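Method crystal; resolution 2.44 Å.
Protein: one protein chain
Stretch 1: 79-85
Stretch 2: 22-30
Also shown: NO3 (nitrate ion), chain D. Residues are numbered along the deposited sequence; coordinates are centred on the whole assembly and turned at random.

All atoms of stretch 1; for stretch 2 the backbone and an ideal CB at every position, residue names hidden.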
# COMPACT_ATOMS: atom_id res chain seq x y z
N GLN A 79 -2.85 1.10 -2.45
CA GLN A 79 -2.85 1.69 -1.11
C GLN A 79 -2.36 0.63 -0.14
O GLN A 79 -1.69 0.93 0.85
CB GLN A 79 -4.25 2.16 -0.72
CG GLN A 79 -4.76 3.26 -1.61
CD GLN A 79 -6.26 3.45 -1.55
OE1 GLN A 79 -6.80 4.34 -2.22
NE2 GLN A 79 -6.95 2.63 -0.76
N ILE A 80 -2.69 -0.63 -0.43
CA ILE A 80 -2.24 -1.73 0.41
C ILE A 80 -0.72 -1.85 0.32
O ILE A 80 -0.04 -2.05 1.33
CB ILE A 80 -2.85 -3.07 -0.05
CG1 ILE A 80 -4.35 -3.09 0.30
CG2 ILE A 80 -2.11 -4.24 0.60
CD1 ILE A 80 -5.11 -4.24 -0.33
N LYS A 81 -0.18 -1.71 -0.89
CA LYS A 81 1.26 -1.78 -1.08
C LYS A 81 1.98 -0.72 -0.25
O LYS A 81 2.97 -1.01 0.43
CB LYS A 81 1.62 -1.62 -2.56
CG LYS A 81 1.99 -2.92 -3.24
CD LYS A 81 3.13 -3.60 -2.49
CE LYS A 81 3.44 -4.98 -3.04
NZ LYS A 81 4.46 -5.67 -2.19
N VAL A 82 1.48 0.51 -0.31
CA VAL A 82 2.09 1.60 0.44
C VAL A 82 2.12 1.30 1.94
O VAL A 82 3.17 1.41 2.58
CB VAL A 82 1.36 2.94 0.15
CG1 VAL A 82 1.89 4.05 1.06
CG2 VAL A 82 1.58 3.34 -1.30
N GLU A 83 0.98 0.90 2.49
CA GLU A 83 0.90 0.57 3.91
C GLU A 83 1.92 -0.53 4.19
O GLU A 83 2.56 -0.57 5.24
CB GLU A 83 -0.51 0.07 4.24
CG GLU A 83 -0.64 -0.65 5.56
CD GLU A 83 -0.40 0.24 6.77
OE1 GLU A 83 -0.02 1.42 6.59
OE2 GLU A 83 -0.59 -0.24 7.90
N ASN A 84 2.08 -1.43 3.23
CA ASN A 84 3.01 -2.55 3.36
C ASN A 84 4.46 -2.04 3.36
O ASN A 84 5.24 -2.36 4.26
CB ASN A 84 2.79 -3.53 2.20
CG ASN A 84 3.46 -4.86 2.42
OD1 ASN A 84 4.60 -4.92 2.87
ND2 ASN A 84 2.76 -5.94 2.10
N TYR A 85 4.83 -1.28 2.33
CA TYR A 85 6.16 -0.70 2.26
C TYR A 85 6.50 0.05 3.53
O TYR A 85 7.58 -0.12 4.10
CB TYR A 85 6.26 0.28 1.08
CG TYR A 85 6.23 -0.38 -0.28
CD1 TYR A 85 6.41 -1.76 -0.41
CD2 TYR A 85 6.08 0.39 -1.44
CE1 TYR A 85 6.46 -2.36 -1.65
CE2 TYR A 85 6.13 -0.21 -2.70
CZ TYR A 85 6.32 -1.59 -2.79
OH TYR A 85 6.44 -2.19 -4.02
N UNK A 22 -1.83 -11.00 3.65
CA UNK A 22 -0.39 -10.90 3.77
C UNK A 22 0.04 -9.63 4.50
O UNK A 22 1.05 -9.62 5.21
CB UNK A 22 0.25 -10.95 2.38
N UNK A 23 -0.73 -8.56 4.34
CA UNK A 23 -0.43 -7.30 5.02
C UNK A 23 -0.49 -7.61 6.51
O UNK A 23 0.30 -7.09 7.30
CB UNK A 23 -1.40 -6.18 4.63
N UNK A 24 -1.44 -8.46 6.88
CA UNK A 24 -1.63 -8.84 8.27
C UNK A 24 -0.42 -9.52 8.91
O UNK A 24 -0.30 -9.53 10.13
CB UNK A 24 -2.84 -9.77 8.37
N UNK A 25 0.46 -10.08 8.09
CA UNK A 25 1.66 -10.73 8.61
C UNK A 25 2.75 -9.70 8.87
O UNK A 25 3.66 -9.91 9.67
CB UNK A 25 2.16 -11.80 7.64
N UNK A 26 2.66 -8.57 8.18
CA UNK A 26 3.64 -7.51 8.33
C UNK A 26 3.28 -6.65 9.55
O UNK A 26 2.17 -6.10 9.64
CB UNK A 26 3.71 -6.66 7.06
N UNK A 27 4.20 -6.53 10.51
CA UNK A 27 4.02 -5.75 11.74
C UNK A 27 3.58 -4.30 11.47
O UNK A 27 4.01 -3.70 10.48
CB UNK A 27 5.32 -5.75 12.54
N UNK A 28 2.73 -3.75 12.34
CA UNK A 28 2.29 -2.37 12.17
C UNK A 28 3.33 -1.46 12.81
O UNK A 28 3.95 -1.83 13.80
CB UNK A 28 0.91 -2.14 12.78
N UNK A 29 3.52 -0.27 12.24
CA UNK A 29 4.51 0.68 12.76
C UNK A 29 4.15 1.28 14.11
O UNK A 29 5.01 1.86 14.78
CB UNK A 29 4.71 1.81 11.75
N UNK A 30 2.89 1.15 14.52
CA UNK A 30 2.49 1.69 15.80
C UNK A 30 1.96 3.11 15.83
O UNK A 30 1.49 3.63 14.82
CB UNK A 30 3.69 1.61 16.75
N NO3 D . -10.11 2.44 -1.36
O1 NO3 D . -9.51 2.44 -0.07
O2 NO3 D . -10.95 1.37 -1.77
O3 NO3 D . -9.88 3.54 -2.24

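Position 22 lies in a helix that enters from earlier in the chain. Its CB points sideways, and nothing of stretch 1 comes within 5.5 Å of it, so a polar or charged side chain would do well here. The residue is Glu22; its carboxylate makes no contact with stretch 1, while its backbone O accepts a hydrogen bond from N of position 25 (3.0 Å).

Position 23 is where the two backbones come closest, its CA 6.1 Å from CA of Asn84. The ideal CB is 4.5 Å from CG2 of Ile80 and 4.9 Å from ND2 of Asn84. Although CA-to-CB points sideways, the surface within reach is largely carbon: the Ile80 methyl, CG of Glu83 and the backbone of Asn84. A medium-sized apolar chain such as leucine, isoleucine or methionine would suit. It is Leu23, whose CD2 reaches CG of Glu83 and CA of Asn84, each at 3.9 Å, while its CG packs at 4.3 Å from CG2 of Ile80.

Positions 24 and 25 are the middle of a type I turn from 23 to 26, closed by a 2.9 Å hydrogen bond from N of 26 to O of Leu23. Both CB atoms are out of reach of stretch 1, so polar residues fit easily; they are Asp24 and Lys25.

Position 26 has an extended backbone (-84/123), and its CB points toward stretch 1, 4.6 Å from OD1 of Asn84. A small or medium side chain, apolar or polar, could fill this space. Val26 does so with a methyl, CG2 lying 4.0 Å from OD1 of Asn84, a van der Waals contact.

At 27, phi of -53° and psi of 145° suit proline, and stretch 1 imposes nothing; Pro27 is found. At 28 the ideal CB is 5.5 Å from OE2 of Glu83, near enough for a small polar residue but demanding none. Ser28 makes no close contact.

Position 29 points toward stretch 1, yet its CB has nothing within 5.5 Å. A long side chain is needed to bridge the gap, and the carboxylate of Glu83 favours a donor at its tip: tyrosine, lysine or arginine could serve. Tyr29 spans the distance with its ring, and its OH donates a hydrogen bond to OE1 of Glu83 (2.9 Å), the acceptor lying at the ring edge, near its plane.

Position 30 has phi of 91° and psi of -157°, where a CB would be jammed against the preceding carbonyl O. This calls for glycine, and Gly30 it is.

Stretch 2, residues 22-30: ELDKVPSYG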
# COMPACT_ATOMS: atom_id res chain seq x y z
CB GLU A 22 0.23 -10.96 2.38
CG GLU A 22 -0.20 -12.22 1.65
CD GLU A 22 0.47 -12.40 0.31
OE1 GLU A 22 0.17 -11.63 -0.63
OE2 GLU A 22 1.31 -13.31 0.20
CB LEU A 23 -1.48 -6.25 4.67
CG LEU A 23 -1.23 -4.73 4.80
CD1 LEU A 23 -2.29 -4.14 5.69
CD2 LEU A 23 0.17 -4.42 5.32
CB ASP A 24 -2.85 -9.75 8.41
CG ASP A 24 -3.94 -9.13 9.24
OD1 ASP A 24 -4.54 -8.13 8.79
OD2 ASP A 24 -4.18 -9.62 10.37
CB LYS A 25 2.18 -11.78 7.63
CG LYS A 25 1.46 -13.12 7.70
CD LYS A 25 -0.03 -12.98 7.43
CE LYS A 25 -0.67 -14.35 7.30
NZ LYS A 25 0.01 -15.15 6.23
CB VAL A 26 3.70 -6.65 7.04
CG1 VAL A 26 4.83 -5.65 7.14
CG2 VAL A 26 3.90 -7.56 5.83
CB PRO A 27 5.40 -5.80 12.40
CG PRO A 27 5.96 -7.11 11.92
CD PRO A 27 5.55 -7.12 10.46
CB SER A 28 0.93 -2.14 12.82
OG SER A 28 0.44 -0.84 12.54
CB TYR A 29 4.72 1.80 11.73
CG TYR A 29 3.46 2.18 11.00
CD1 TYR A 29 2.44 2.88 11.65
CD2 TYR A 29 3.25 1.78 9.68
CE1 TYR A 29 1.24 3.16 11.00
CE2 TYR A 29 2.05 2.05 9.02
CZ TYR A 29 1.05 2.74 9.69
OH TYR A 29 -0.16 2.99 9.06
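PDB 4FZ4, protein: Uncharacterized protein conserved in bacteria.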